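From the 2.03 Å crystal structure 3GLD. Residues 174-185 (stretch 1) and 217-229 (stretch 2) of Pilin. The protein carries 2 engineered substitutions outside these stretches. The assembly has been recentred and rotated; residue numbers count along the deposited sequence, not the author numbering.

Stretch 1 174-185: DRSKDFNFGLTL
Stretch 2 217-229: DQLYHFTLKDGES

Two neighbouring antiparallel strands are held by backbone and side chains alike, and Pilin offers a compact example. The strand ending at Leu-185 runs against the strand beginning at Tyr-220 with 148° between their directions, their axes approaching to 4.6 Å; 966 Å² is buried in all. Stretch 1 opens with a type I turn, Asp-174 to Lys-177, in which Asp-174 OD1 (chi1 t) accepts from Ser-176 N at 2.9 Å. Water bridges to the type II turn Lys-225 to Glu-228: one molecule donates to Lys-177 O (2.7 Å) and accepts from Asp-226 N (2.8 Å), another donates to Arg-175 O and Asp-226 O. Gly-227 has phi 75°, a positive value that favours glycine.

Asp-178, chi1 -92°, uses both carboxylate oxygens: OD2 meets Lys-225 NZ (m, t, t, p) in a 2.7 Å salt bridge, and OD1 accepts from Thr-223 OG1 (chi1 p) at 3.2 Å. Extended pairing follows, phi -83° to -138° and psi 128° to 155° over 179-183, phi -90° to -156° and psi 120° to 166° over 220-224. Phe-179 (m) pairs with Leu-224 (m), N to O and O to N both 3.0 Å. Asn-180 pairs with Thr-223, CA to CA 4.6 Å, with no backbone hydrogen bond between the two.

Phe-181 (m) donates N to Phe-222 O at 2.7 Å and accepts from Phe-222 N at O, 3.0 Å. Phe-222, chi1 p, lays its ring face against Phe-181 CB, 3.3 Å from the centroid; the rings are near parallel (8°) but slid apart, centroids 5.0 Å. Leu-224 CB lies 3.7 Å from Phe-181 CE2, extending the buried apolar face.

Gly-182 suits a tight place: an ideal CB would fall 2.7 Å from Leu-219 CD1. Leu-183 (t) bonds Tyr-220 (t), N to O 2.9 Å and O to N 2.7 Å. Leu-185 O accepts from Asp-217 N at 2.7 Å.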

# COMPACT_ATOMS: atom_id res chain seq x y z
N ASP A 174 -13.92 -8.96 39.64
CA ASP A 174 -13.39 -7.64 40.04
C ASP A 174 -13.30 -6.73 38.82
O ASP A 174 -12.39 -6.90 37.99
CB ASP A 174 -12.01 -7.80 40.71
CG ASP A 174 -11.45 -6.49 41.26
OD1 ASP A 174 -12.05 -5.40 41.12
OD2 ASP A 174 -10.36 -6.56 41.86
N ARG A 175 -14.22 -5.77 38.73
CA ARG A 175 -14.24 -4.76 37.66
C ARG A 175 -13.12 -3.71 37.72
O ARG A 175 -12.95 -2.91 36.79
CB ARG A 175 -15.62 -4.08 37.57
CG ARG A 175 -16.66 -4.83 36.70
CD ARG A 175 -17.07 -6.21 37.26
NE ARG A 175 -18.23 -6.76 36.55
CZ ARG A 175 -18.83 -7.90 36.86
NH1 ARG A 175 -18.41 -8.62 37.90
NH2 ARG A 175 -19.89 -8.31 36.17
N SER A 176 -12.33 -3.72 38.80
CA SER A 176 -11.20 -2.79 38.92
C SER A 176 -9.81 -3.46 38.76
O SER A 176 -8.78 -2.78 38.75
CB SER A 176 -11.31 -1.98 40.22
OG SER A 176 -11.17 -2.82 41.36
N LYS A 177 -9.81 -4.78 38.57
CA LYS A 177 -8.58 -5.51 38.38
C LYS A 177 -7.94 -5.30 36.99
O LYS A 177 -8.64 -5.30 35.96
CB LYS A 177 -8.82 -7.00 38.64
CG LYS A 177 -7.59 -7.90 38.44
CD LYS A 177 -8.01 -9.35 38.54
CE LYS A 177 -6.82 -10.26 38.35
NZ LYS A 177 -5.80 -10.12 39.45
N ASP A 178 -6.62 -5.09 36.99
CA ASP A 178 -5.84 -5.08 35.76
C ASP A 178 -5.41 -6.48 35.32
O ASP A 178 -4.74 -7.19 36.06
CB ASP A 178 -4.67 -4.12 35.85
CG ASP A 178 -5.04 -2.74 35.34
OD1 ASP A 178 -5.23 -2.58 34.11
OD2 ASP A 178 -5.19 -1.83 36.16
N PHE A 179 -5.84 -6.88 34.12
CA PHE A 179 -5.41 -8.15 33.57
C PHE A 179 -4.25 -7.87 32.63
O PHE A 179 -4.31 -6.92 31.85
CB PHE A 179 -6.57 -8.82 32.83
CG PHE A 179 -7.72 -9.21 33.72
CD1 PHE A 179 -7.89 -10.54 34.08
CD2 PHE A 179 -8.65 -8.26 34.16
CE1 PHE A 179 -8.95 -10.93 34.90
CE2 PHE A 179 -9.69 -8.64 34.99
CZ PHE A 179 -9.85 -9.97 35.36
N ASN A 180 -3.19 -8.69 32.71
CA ASN A 180 -2.00 -8.54 31.88
C ASN A 180 -2.15 -9.19 30.50
O ASN A 180 -2.69 -10.28 30.37
CB ASN A 180 -0.78 -9.16 32.54
CG ASN A 180 -0.26 -8.37 33.73
OD1 ASN A 180 -0.46 -7.16 33.84
ND2 ASN A 180 0.41 -9.07 34.64
N PHE A 181 -1.61 -8.53 29.47
CA PHE A 181 -1.70 -9.06 28.11
C PHE A 181 -0.35 -8.89 27.39
O PHE A 181 0.43 -7.99 27.72
CB PHE A 181 -2.75 -8.29 27.31
CG PHE A 181 -4.19 -8.51 27.76
CD1 PHE A 181 -4.97 -9.50 27.17
CD2 PHE A 181 -4.78 -7.66 28.70
CE1 PHE A 181 -6.31 -9.70 27.56
CE2 PHE A 181 -6.12 -7.84 29.10
CZ PHE A 181 -6.89 -8.86 28.52
N GLY A 182 -0.12 -9.75 26.39
CA GLY A 182 0.98 -9.58 25.44
C GLY A 182 0.44 -9.62 24.01
O GLY A 182 -0.48 -10.39 23.71
N LEU A 183 0.97 -8.75 23.14
CA LEU A 183 0.66 -8.75 21.72
C LEU A 183 1.98 -8.87 20.98
O LEU A 183 2.91 -8.09 21.23
CB LEU A 183 -0.06 -7.46 21.29
CG LEU A 183 -0.03 -7.07 19.79
CD1 LEU A 183 -1.04 -7.90 19.00
CD2 LEU A 183 -0.38 -5.60 19.67
N THR A 184 2.06 -9.83 20.07
CA THR A 184 3.21 -9.96 19.17
C THR A 184 2.73 -9.96 17.73
O THR A 184 1.92 -10.79 17.33
CB THR A 184 3.99 -11.24 19.45
OG1 THR A 184 4.25 -11.33 20.85
CG2 THR A 184 5.32 -11.25 18.68
N LEU A 185 3.21 -8.97 16.97
CA LEU A 185 3.08 -8.94 15.53
C LEU A 185 4.37 -9.50 14.90
O LEU A 185 5.48 -9.19 15.35
CB LEU A 185 2.84 -7.50 15.08
CG LEU A 185 1.83 -6.67 15.88
CD1 LEU A 185 2.00 -5.22 15.55
CD2 LEU A 185 0.40 -7.09 15.65
N ASP A 217 7.80 -7.94 15.74
CA ASP A 217 8.71 -8.98 16.20
C ASP A 217 9.16 -8.81 17.66
O ASP A 217 10.02 -9.54 18.13
CB ASP A 217 9.93 -9.09 15.27
CG ASP A 217 9.83 -10.26 14.31
OD1 ASP A 217 8.71 -10.77 14.08
OD2 ASP A 217 10.88 -10.67 13.77
N GLN A 218 8.56 -7.83 18.35
CA GLN A 218 8.84 -7.55 19.76
C GLN A 218 7.53 -7.59 20.57
O GLN A 218 6.61 -6.80 20.32
CB GLN A 218 9.50 -6.18 19.89
CG GLN A 218 9.96 -5.81 21.31
CD GLN A 218 10.83 -4.57 21.35
OE1 GLN A 218 11.68 -4.36 20.48
NE2 GLN A 218 10.63 -3.73 22.36
N LEU A 219 7.47 -8.48 21.56
CA LEU A 219 6.30 -8.61 22.46
C LEU A 219 5.91 -7.27 23.05
O LEU A 219 6.74 -6.56 23.61
CB LEU A 219 6.58 -9.63 23.58
CG LEU A 219 5.54 -9.95 24.68
CD1 LEU A 219 4.22 -10.41 24.10
CD2 LEU A 219 6.10 -11.03 25.60
N TYR A 220 4.64 -6.92 22.92
CA TYR A 220 4.15 -5.67 23.45
C TYR A 220 3.30 -5.96 24.68
O TYR A 220 2.28 -6.64 24.58
CB TYR A 220 3.31 -4.96 22.38
CG TYR A 220 2.57 -3.73 22.88
CD1 TYR A 220 3.24 -2.52 23.06
CD2 TYR A 220 1.22 -3.78 23.17
CE1 TYR A 220 2.58 -1.40 23.54
CE2 TYR A 220 0.55 -2.67 23.63
CZ TYR A 220 1.23 -1.49 23.81
OH TYR A 220 0.54 -0.39 24.26
N HIS A 221 3.70 -5.42 25.83
CA HIS A 221 2.97 -5.62 27.09
C HIS A 221 1.92 -4.56 27.33
O HIS A 221 2.17 -3.37 27.12
CB HIS A 221 3.94 -5.64 28.29
CG HIS A 221 5.02 -6.67 28.19
ND1 HIS A 221 4.80 -8.01 28.46
CD2 HIS A 221 6.33 -6.57 27.84
CE1 HIS A 221 5.93 -8.68 28.29
NE2 HIS A 221 6.87 -7.83 27.90
N PHE A 222 0.75 -4.99 27.81
CA PHE A 222 -0.33 -4.08 28.16
C PHE A 222 -1.29 -4.66 29.20
O PHE A 222 -1.28 -5.87 29.46
CB PHE A 222 -1.10 -3.56 26.92
CG PHE A 222 -1.88 -4.61 26.20
CD1 PHE A 222 -1.27 -5.46 25.27
CD2 PHE A 222 -3.26 -4.71 26.39
CE1 PHE A 222 -2.02 -6.41 24.57
CE2 PHE A 222 -4.01 -5.66 25.70
CZ PHE A 222 -3.40 -6.52 24.80
N THR A 223 -2.12 -3.79 29.77
CA THR A 223 -3.09 -4.22 30.76
C THR A 223 -4.43 -3.62 30.44
O THR A 223 -4.51 -2.52 29.90
CB THR A 223 -2.68 -3.78 32.21
OG1 THR A 223 -2.65 -2.35 32.30
CG2 THR A 223 -1.33 -4.32 32.60
N LEU A 224 -5.49 -4.33 30.80
CA LEU A 224 -6.85 -3.82 30.66
C LEU A 224 -7.70 -4.19 31.87
O LEU A 224 -7.64 -5.32 32.35
CB LEU A 224 -7.53 -4.40 29.40
CG LEU A 224 -6.96 -4.10 28.00
CD1 LEU A 224 -7.60 -4.95 26.93
CD2 LEU A 224 -7.13 -2.66 27.70
N LYS A 225 -8.51 -3.25 32.33
CA LYS A 225 -9.61 -3.58 33.24
C LYS A 225 -10.88 -3.86 32.42
O LYS A 225 -10.91 -3.63 31.21
CB LYS A 225 -9.88 -2.41 34.20
CG LYS A 225 -8.67 -1.92 35.02
CD LYS A 225 -9.07 -0.64 35.82
CE LYS A 225 -7.97 -0.13 36.77
NZ LYS A 225 -6.77 0.38 36.04
N ASP A 226 -11.93 -4.37 33.09
CA ASP A 226 -13.25 -4.47 32.47
C ASP A 226 -13.61 -3.19 31.72
O ASP A 226 -13.45 -2.09 32.26
CB ASP A 226 -14.31 -4.71 33.56
CG ASP A 226 -15.71 -4.74 33.00
OD1 ASP A 226 -16.03 -5.69 32.26
OD2 ASP A 226 -16.50 -3.81 33.30
N GLY A 227 -14.17 -3.33 30.51
CA GLY A 227 -14.62 -2.17 29.76
C GLY A 227 -13.51 -1.32 29.13
O GLY A 227 -13.77 -0.27 28.56
N GLU A 228 -12.27 -1.77 29.21
CA GLU A 228 -11.18 -1.02 28.56
C GLU A 228 -10.75 -1.72 27.28
O GLU A 228 -11.07 -2.91 27.08
CB GLU A 228 -9.99 -0.87 29.53
CG GLU A 228 -10.34 -0.05 30.76
CD GLU A 228 -9.16 0.21 31.71
OE1 GLU A 228 -8.14 -0.52 31.66
OE2 GLU A 228 -9.27 1.17 32.48
N SER A 229 -10.02 -1.01 26.41
CA SER A 229 -9.52 -1.66 25.22
C SER A 229 -8.23 -1.00 24.72
O SER A 229 -7.93 0.15 25.05
CB SER A 229 -10.59 -1.63 24.11
OG SER A 229 -10.86 -0.27 23.70
O HOH W 1 -11.35 -5.36 35.62
O HOH W 2 -13.40 -1.18 34.95
O HOH W 3 1.95 -7.54 30.15
O HOH W 4 4.90 -6.63 18.18